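Local structure of beta-galactosidase (4OIF) at residues A297-M301 with R447-E451; K626-Q631 with F642-T647; V653-E657 with I668-I672. The protein probably hydrolyses terminal non-reducing beta-D-galactose residues of beta-D-galactosides, as a zinc-containing, homotrimeric glycoside hydrolase of family 42. The contacts are given in a common frame with arbitrary orientation. Where two conformers were deposited one is given. Numbering follows the deposited sequence.

Interaction 1. Residues A297-M301 with R447-E451; sequences ADLAM and RPFWE
This is a helix-helix contact between domains: 297-301, in helix 296-312 of the TIM-barrel domain, meets 447-451, in helix 438-451 of the trimerisation domain. Both are helical, the second kinked at Pro448-Phe449, whose N atoms have no bond to the preceding turn; local axes lie 11.2 Å apart at 106°, the nearest CA atoms (Met301, Trp450) 6.8 Å. Trp450 (chi1 t, chi2 78°) lays its indole against Met301, whose CB sits 3.8 Å from the six-membered ring centroid, a CH-pi contact over the face. Met301 (t, t, p), extended as far as SD, adds an oblique Met-aromatic contact and carries SD to 3.5 Å from Arg447 CA. Ala300 CB meets Trp450 CZ2 at 4.1 Å. Beside these apolar contacts, Arg447 NH1 donates to Asp298 OD1 (3.3 Å, nearly linear) in a salt bridge, with a long one to Glu451 OE2 (3.9 Å); Arg447 NE pairs with Asp600. This near-perpendicular helix crossing, with a Met-aromatic contact at its centre, joins barrel and trimerisation domain.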
loop_
_atom_site.group_PDB
_atom_site.type_symbol
_atom_site.label_atom_id
_atom_site.label_comp_id
_atom_site.label_asym_id
_atom_site.label_seq_id
_atom_site.Cartn_x
_atom_site.Cartn_y
_atom_site.Cartn_z
ATOM N N ALA A 297 6.784 21.173 -21.743
ATOM C CA ALA A 297 8.082 21.814 -21.530
ATOM C C ALA A 297 8.842 21.270 -20.304
ATOM O O ALA A 297 10.058 21.059 -20.375
ATOM C CB ALA A 297 7.899 23.340 -21.417
ATOM N N ASP A 298 8.146 21.039 -19.190
ATOM C CA ASP A 298 8.799 20.504 -17.979
ATOM C C ASP A 298 9.354 19.089 -18.198
ATOM O O ASP A 298 10.500 18.756 -17.806
ATOM C CB ASP A 298 7.821 20.492 -16.798
ATOM C CG ASP A 298 7.447 21.887 -16.321
ATOM O OD1 ASP A 298 8.335 22.769 -16.239
ATOM O OD2 ASP A 298 6.250 22.095 -16.030
ATOM N N LEU A 299 8.535 18.256 -18.834
ATOM C CA LEU A 299 8.955 16.908 -19.192
ATOM C C LEU A 299 10.156 16.960 -20.136
ATOM O O LEU A 299 11.149 16.244 -19.935
ATOM C CB LEU A 299 7.807 16.140 -19.833
ATOM C CG LEU A 299 8.065 14.661 -20.112
ATOM C CD1 LEU A 299 8.581 13.987 -18.853
ATOM C CD2 LEU A 299 6.786 13.980 -20.593
ATOM N N ALA A 300 10.060 17.821 -21.151
ATOM C CA ALA A 300 11.118 17.953 -22.152
ATOM C C ALA A 300 12.424 18.346 -21.477
ATOM O O ALA A 300 13.485 17.811 -21.799
ATOM C CB ALA A 300 10.740 18.969 -23.213
ATOM N N MET A 301 12.327 19.269 -20.527
ATOM C CA MET A 301 13.469 19.673 -19.716
ATOM C C MET A 301 14.079 18.486 -18.977
ATOM O O MET A 301 15.309 18.317 -18.979
ATOM C CB MET A 301 13.060 20.746 -18.713
ATOM C CG MET A 301 14.227 21.314 -17.924
ATOM S SD MET A 301 13.686 22.615 -16.818
ATOM C CE MET A 301 12.524 21.688 -15.824
ATOM N N ARG A 447 17.111 24.024 -14.577
ATOM C CA ARG A 447 16.001 24.748 -15.198
ATOM C C ARG A 447 16.355 26.124 -15.812
ATOM O O ARG A 447 16.035 26.365 -16.970
ATOM C CB ARG A 447 14.847 24.919 -14.197
ATOM C CG ARG A 447 13.690 25.745 -14.765
ATOM C CD ARG A 447 12.699 26.154 -13.702
ATOM N NE ARG A 447 12.105 24.986 -13.066
ATOM C CZ ARG A 447 11.128 24.268 -13.614
ATOM N NH1 ARG A 447 10.638 24.611 -14.801
ATOM N NH2 ARG A 447 10.637 23.212 -12.978
ATOM N N PRO A 448 17.011 27.024 -15.055
ATOM C CA PRO A 448 17.291 28.330 -15.672
ATOM C C PRO A 448 18.205 28.247 -16.889
ATOM O O PRO A 448 18.069 29.052 -17.802
ATOM C CB PRO A 448 17.976 29.118 -14.540
ATOM C CG PRO A 448 17.544 28.449 -13.294
ATOM C CD PRO A 448 17.449 26.987 -13.649
ATOM N N PHE A 449 19.113 27.280 -16.914
ATOM C CA PHE A 449 20.042 27.144 -18.040
ATOM C C PHE A 449 19.319 26.586 -19.263
ATOM O O PHE A 449 19.554 27.024 -20.388
ATOM C CB PHE A 449 21.238 26.279 -17.626
ATOM C CG PHE A 449 22.060 26.916 -16.538
ATOM C CD1 PHE A 449 23.127 27.746 -16.853
ATOM C CD2 PHE A 449 21.711 26.759 -15.201
ATOM C CE1 PHE A 449 23.857 28.377 -15.860
ATOM C CE2 PHE A 449 22.436 27.383 -14.197
ATOM C CZ PHE A 449 23.511 28.193 -14.526
ATOM N N TRP A 450 18.401 25.656 -19.028
ATOM C CA TRP A 450 17.553 25.136 -20.086
ATOM C C TRP A 450 16.696 26.263 -20.653
ATOM O O TRP A 450 16.568 26.397 -21.863
ATOM C CB TRP A 450 16.667 23.993 -19.564
ATOM C CG TRP A 450 15.967 23.204 -20.647
ATOM C CD1 TRP A 450 16.515 22.241 -21.454
ATOM C CD2 TRP A 450 14.591 23.308 -21.029
ATOM N NE1 TRP A 450 15.565 21.744 -22.319
ATOM C CE2 TRP A 450 14.375 22.381 -22.074
ATOM C CE3 TRP A 450 13.521 24.099 -20.593
ATOM C CZ2 TRP A 450 13.130 22.228 -22.692
ATOM C CZ3 TRP A 450 12.291 23.943 -21.201
ATOM C CH2 TRP A 450 12.104 23.017 -22.244
ATOM N N GLU A 451 16.128 27.080 -19.767
ATOM C CA GLU A 451 15.251 28.172 -20.177
ATOM C C GLU A 451 16.014 29.247 -20.965
ATOM O O GLU A 451 15.412 30.032 -21.691
ATOM C CB GLU A 451 14.544 28.786 -18.952
ATOM C CG GLU A 451 13.424 27.914 -18.378
ATOM C CD GLU A 451 12.730 28.507 -17.157
ATOM O OE1 GLU A 451 13.107 29.612 -16.739
ATOM O OE2 GLU A 451 11.808 27.860 -16.601
#

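Interaction 2. Residues K626-Q631 with F642-T647; sequences KGVSVQ and FIMNFT
Gly627 opens the pairing with a left-handed backbone (phi 102°, psi -4°) that glycine accommodates best; a CB here would also clash with Thr647, its ideal position being 2.4 Å from Thr647 CG2. From this turn the chain enters strand 628-631, antiparallel to strand 642-645, with local axes 4.7 Å apart at 164°. Ser629-Met644 and Gln631-Phe642 are hydrogen-bonded pairs: Ser629 N to Met644 O is 2.9 Å, Met644 N to Ser629 O 2.8 Å, Gln631 N to Phe642 O 3.0 Å and Phe642 N to Gln631 O 2.8 Å. Val628-Asn645 and Val630-Ile643 are the alternating non-hydrogen-bonded pairs, with CA atoms 4.6 Å apart. Past the strands, Phe646 N still donates to Gly627 O (2.8 Å). Thr647 N then bonds Asn645 OD1 (3.0 Å), an Asx turn that Thr647 OG1 joins at 2.7 Å to the same OD1.

One face carries Val628, Val630, Ile643 and Asn645, Ile643 CG2 lying 4.1 Å from Val628 CG1 and 4.0 Å from Val630 CG2. On the other, Met644 (m, t, m) folds CE to 3.5 Å from Ser629 OG and 4.1 Å from Gln631 CB, while Ser629 CB meets the edge of the Phe646 ring at CD2 (4.0 Å). The two strands form a beta hairpin of the C-terminal domain. Strand 679-685 flanks 638-645 on its far edge, Val628 packs on strand 651-655, and Phe642 and Phe646 press against barrel helix 341-351.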
loop_
_atom_site.group_PDB
_atom_site.type_symbol
_atom_site.label_atom_id
_atom_site.label_comp_id
_atom_site.label_asym_id
_atom_site.label_seq_id
_atom_site.Cartn_x
_atom_site.Cartn_y
_atom_site.Cartn_z
ATOM N N LYS A 626 8.864 31.055 -23.122
ATOM C CA LYS A 626 9.074 29.819 -22.373
ATOM C C LYS A 626 8.463 28.606 -23.071
ATOM O O LYS A 626 7.342 28.667 -23.567
ATOM C CB LYS A 626 8.504 29.961 -20.961
ATOM C CG LYS A 626 9.389 30.782 -20.045
ATOM C CD LYS A 626 8.837 30.869 -18.644
ATOM C CE LYS A 626 9.855 31.528 -17.737
ATOM N NZ LYS A 626 10.657 32.526 -18.503
ATOM N N GLY A 627 9.209 27.507 -23.117
ATOM C CA GLY A 627 8.700 26.282 -23.708
ATOM C C GLY A 627 9.249 26.076 -25.102
ATOM O O GLY A 627 8.974 25.069 -25.765
ATOM N N VAL A 628 10.005 27.061 -25.567
ATOM C CA VAL A 628 10.796 26.885 -26.767
ATOM C C VAL A 628 12.214 26.610 -26.344
ATOM O O VAL A 628 12.820 27.421 -25.660
ATOM C CB VAL A 628 10.773 28.111 -27.676
ATOM C CG1 VAL A 628 11.785 27.953 -28.805
ATOM C CG2 VAL A 628 9.403 28.306 -28.216
ATOM N N SER A 629 12.732 25.460 -26.749
ATOM C CA SER A 629 14.072 25.055 -26.388
ATOM C C SER A 629 14.983 25.225 -27.583
ATOM O O SER A 629 14.671 24.773 -28.679
ATOM C CB SER A 629 14.074 23.598 -25.897
ATOM O OG SER A 629 15.389 23.150 -25.626
ATOM N N VAL A 630 16.109 25.887 -27.382
ATOM C CA VAL A 630 17.091 25.989 -28.445
ATOM C C VAL A 630 18.346 25.278 -27.986
ATOM O O VAL A 630 18.889 25.605 -26.937
ATOM C CB VAL A 630 17.402 27.461 -28.819
ATOM C CG1 VAL A 630 18.494 27.514 -29.872
ATOM C CG2 VAL A 630 16.136 28.171 -29.315
ATOM N N GLN A 631 18.788 24.290 -28.758
ATOM C CA GLN A 631 19.957 23.502 -28.376
ATOM C C GLN A 631 20.829 23.257 -29.584
ATOM O O GLN A 631 20.311 23.077 -30.671
ATOM C CB GLN A 631 19.538 22.161 -27.764
ATOM C CG GLN A 631 18.926 22.252 -26.373
ATOM C CD GLN A 631 19.927 22.690 -25.334
ATOM O OE1 GLN A 631 21.122 22.378 -25.424
ATOM N NE2 GLN A 631 19.452 23.431 -24.342
ATOM N N PHE A 642 19.027 23.572 -33.115
ATOM C CA PHE A 642 17.671 23.051 -33.088
ATOM C C PHE A 642 16.777 24.020 -32.329
ATOM O O PHE A 642 17.020 24.311 -31.148
ATOM C CB PHE A 642 17.625 21.675 -32.412
ATOM C CG PHE A 642 18.291 20.581 -33.184
ATOM C CD1 PHE A 642 19.674 20.531 -33.302
ATOM C CD2 PHE A 642 17.537 19.575 -33.766
ATOM C CE1 PHE A 642 20.296 19.505 -34.016
ATOM C CE2 PHE A 642 18.149 18.541 -34.479
ATOM C CZ PHE A 642 19.532 18.509 -34.605
ATOM N N ILE A 643 15.742 24.507 -33.003
ATOM C CA ILE A 643 14.744 25.364 -32.379
ATOM C C ILE A 643 13.440 24.578 -32.227
ATOM O O ILE A 643 12.736 24.312 -33.200
ATOM C CB ILE A 643 14.516 26.643 -33.191
ATOM C CG1 ILE A 643 15.865 27.278 -33.565
ATOM C CG2 ILE A 643 13.645 27.610 -32.411
ATOM C CD1 ILE A 643 15.768 28.500 -34.502
ATOM N N MET A 644 13.123 24.214 -30.989
ATOM C CA MET A 644 12.075 23.242 -30.710
ATOM C C MET A 644 10.909 23.825 -29.905
ATOM O O MET A 644 11.085 24.336 -28.799
ATOM C CB MET A 644 12.687 22.036 -29.980
ATOM C CG MET A 644 13.821 21.389 -30.755
ATOM S SD MET A 644 14.798 20.226 -29.784
ATOM C CE MET A 644 15.616 21.310 -28.622
ATOM N N ASN A 645 9.712 23.752 -30.466
ATOM C CA ASN A 645 8.537 24.259 -29.767
ATOM C C ASN A 645 7.894 23.179 -28.905
ATOM O O ASN A 645 7.082 22.399 -29.387
ATOM C CB ASN A 645 7.522 24.812 -30.767
ATOM C CG ASN A 645 6.309 25.429 -30.094
ATOM O OD1 ASN A 645 6.235 25.524 -28.861
ATOM N ND2 ASN A 645 5.344 25.856 -30.905
ATOM N N PHE A 646 8.249 23.146 -27.623
ATOM C CA PHE A 646 7.652 22.177 -26.715
ATOM C C PHE A 646 6.370 22.722 -26.060
ATOM O O PHE A 646 6.136 22.505 -24.869
ATOM C CB PHE A 646 8.665 21.750 -25.644
ATOM C CG PHE A 646 9.668 20.720 -26.122
ATOM C CD1 PHE A 646 9.278 19.402 -26.353
ATOM C CD2 PHE A 646 11.007 21.065 -26.323
ATOM C CE1 PHE A 646 10.208 18.441 -26.785
ATOM C CE2 PHE A 646 11.931 20.115 -26.752
ATOM C CZ PHE A 646 11.523 18.793 -26.987
ATOM N N THR A 647 5.548 23.432 -26.837
ATOM C CA THR A 647 4.271 23.936 -26.330
ATOM C C THR A 647 3.174 23.596 -27.316
ATOM O O THR A 647 3.451 23.260 -28.468
ATOM C CB THR A 647 4.264 25.461 -26.118
ATOM O OG1 THR A 647 4.009 26.101 -27.370
ATOM C CG2 THR A 647 5.596 25.957 -25.560
#

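Interaction 3. Residues V653-E657 with I668-I672; sequences VVLEE and IVGEI
Leu655 (chi1 m, chi2 148°, between wells) is the apolar centre: its CD1 lies 4.0 Å from Ile668 CG1 and 4.5 Å from Ile672 CG1, and Val653 CG1, on the same face, is 4.4 Å from Ile672 CB. Strand 653-655 runs antiparallel to 670-672. Val653-Ile672 is a hydrogen-bonded pair, Val653 N to Ile672 O and Ile672 N to Val653 O both 2.9 Å; so is Leu655-Gly670, with Leu655 N to Gly670 O and Gly670 N to Leu655 O also 2.9 Å. Between them Val654 and Glu671 form a non-hydrogen-bonded pair, CA atoms 4.3 Å apart. Gly670 (phi 80°, psi -147°), its positive phi favouring glycine, turns a corner, and segment 653-657 turns its own at Glu656-Glu657. Beside these corners, Val669 CG2 rests 3.5 Å from Glu657 O. On the opposite face, Val654 CG2 packs 3.9 Å from Glu671 CG. At the polar edge the Glu656 and Glu657 CA-CB bonds point away from 668-672, and Glu657 is salt-bridged to Lys684. The corners pass the chain between a three-stranded and a five-stranded antiparallel sheet, with Leu655 and Ile668 in contact between them, consistent with a small beta-sandwich in the C-terminal domain.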
loop_
_atom_site.group_PDB
_atom_site.type_symbol
_atom_site.label_atom_id
_atom_site.label_comp_id
_atom_site.label_asym_id
_atom_site.label_seq_id
_atom_site.Cartn_x
_atom_site.Cartn_y
_atom_site.Cartn_z
ATOM N N VAL A 653 9.449 33.400 -32.855
ATOM C CA VAL A 653 10.825 33.134 -32.516
ATOM C C VAL A 653 11.618 34.144 -33.340
ATOM O O VAL A 653 11.149 34.556 -34.386
ATOM C CB VAL A 653 11.158 31.640 -32.822
ATOM C CG1 VAL A 653 12.465 31.466 -33.553
ATOM C CG2 VAL A 653 11.048 30.781 -31.551
ATOM N N VAL A 654 12.769 34.611 -32.866
ATOM C CA VAL A 654 13.510 35.610 -33.639
ATOM C C VAL A 654 15.006 35.304 -33.695
ATOM O O VAL A 654 15.672 35.206 -32.662
ATOM C CB VAL A 654 13.318 37.048 -33.073
ATOM C CG1 VAL A 654 14.028 38.066 -33.952
ATOM C CG2 VAL A 654 11.851 37.403 -32.967
ATOM N N LEU A 655 15.519 35.158 -34.917
ATOM C CA LEU A 655 16.940 34.957 -35.174
ATOM C C LEU A 655 17.591 36.295 -35.497
ATOM O O LEU A 655 17.088 37.017 -36.356
ATOM C CB LEU A 655 17.131 33.992 -36.339
ATOM C CG LEU A 655 16.865 32.502 -36.148
ATOM C CD1 LEU A 655 16.350 31.900 -37.432
ATOM C CD2 LEU A 655 18.150 31.822 -35.749
ATOM N N GLU A 656 18.693 36.637 -34.831
ATOM C CA GLU A 656 19.376 37.911 -35.085
ATOM C C GLU A 656 20.391 37.792 -36.215
ATOM O O GLU A 656 20.526 38.692 -37.037
ATOM C CB GLU A 656 20.070 38.423 -33.822
ATOM C CG GLU A 656 19.117 38.990 -32.782
ATOM C CD GLU A 656 19.810 39.358 -31.484
ATOM O OE1 GLU A 656 21.032 39.112 -31.353
ATOM O OE2 GLU A 656 19.125 39.892 -30.593
ATOM N N GLU A 657 21.112 36.678 -36.242
ATOM C CA GLU A 657 22.055 36.390 -37.320
ATOM C C GLU A 657 21.348 35.507 -38.338
ATOM O O GLU A 657 20.329 34.903 -38.017
ATOM C CB GLU A 657 23.317 35.712 -36.779
ATOM C CG GLU A 657 24.205 36.646 -35.954
ATOM C CD GLU A 657 25.466 35.970 -35.449
ATOM O OE1 GLU A 657 25.358 35.105 -34.546
ATOM O OE2 GLU A 657 26.563 36.299 -35.956
ATOM N N ILE A 668 17.307 32.001 -43.678
ATOM C CA ILE A 668 16.288 32.708 -42.906
ATOM C C ILE A 668 16.914 33.583 -41.827
ATOM O O ILE A 668 18.030 33.336 -41.375
ATOM C CB ILE A 668 15.279 31.743 -42.246
ATOM C CG1 ILE A 668 15.978 30.808 -41.261
ATOM C CG2 ILE A 668 14.521 30.937 -43.306
ATOM C CD1 ILE A 668 15.050 29.759 -40.673
ATOM N N VAL A 669 16.178 34.612 -41.430
ATOM C CA VAL A 669 16.644 35.571 -40.447
ATOM C C VAL A 669 15.434 36.357 -39.976
ATOM O O VAL A 669 14.426 36.430 -40.683
ATOM C CB VAL A 669 17.708 36.517 -41.019
ATOM C CG1 VAL A 669 17.062 37.557 -41.921
ATOM C CG2 VAL A 669 18.476 37.192 -39.897
ATOM N N GLY A 670 15.517 36.929 -38.780
ATOM C CA GLY A 670 14.401 37.678 -38.230
ATOM C C GLY A 670 13.352 36.758 -37.632
ATOM O O GLY A 670 13.675 35.695 -37.105
ATOM N N GLU A 671 12.091 37.156 -37.709
ATOM C CA GLU A 671 11.054 36.410 -37.025
ATOM C C GLU A 671 10.612 35.185 -37.817
ATOM O O GLU A 671 10.576 35.195 -39.042
ATOM C CB GLU A 671 9.850 37.300 -36.720
ATOM C CG GLU A 671 9.030 36.792 -35.541
ATOM C CD GLU A 671 7.714 37.525 -35.372
ATOM O OE1 GLU A 671 7.621 38.385 -34.468
ATOM O OE2 GLU A 671 6.767 37.232 -36.137
ATOM N N ILE A 672 10.294 34.128 -37.080
ATOM C CA ILE A 672 9.808 32.867 -37.610
ATOM C C ILE A 672 8.655 32.412 -36.736
ATOM O O ILE A 672 8.767 32.449 -35.515
ATOM C CB ILE A 672 10.901 31.791 -37.604
ATOM C CG1 ILE A 672 12.043 32.180 -38.542
ATOM C CG2 ILE A 672 10.314 30.427 -37.952
ATOM C CD1 ILE A 672 11.607 32.409 -39.966
#

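In the fold
The three contacts follow one another in sequence and lead outward from the barrel to the C-terminal domain. Interactions 1 and 2, with centres about 9 Å apart, touch directly: Ala300 CB is 3.5 Å from Phe646 CD1, Ala297 CB 3.8 Å from Gly627 CA, and Trp450 NE1 3.6 Å from Ser629 OG, so catalytic, trimerisation and C-terminal domains meet there. Interactions 2 and 3, about 14 Å apart between centres, share the apolar interior of the C-terminal domain, where Val653 CG2 is 4.0 Å from Val628 CG1 and 4.2 Å from Ile643 CG2. Interactions 1 and 3 do not touch (nearest atoms about 11 Å apart). All lie away from the zinc site and the predicted catalytic Glu158 and Glu322.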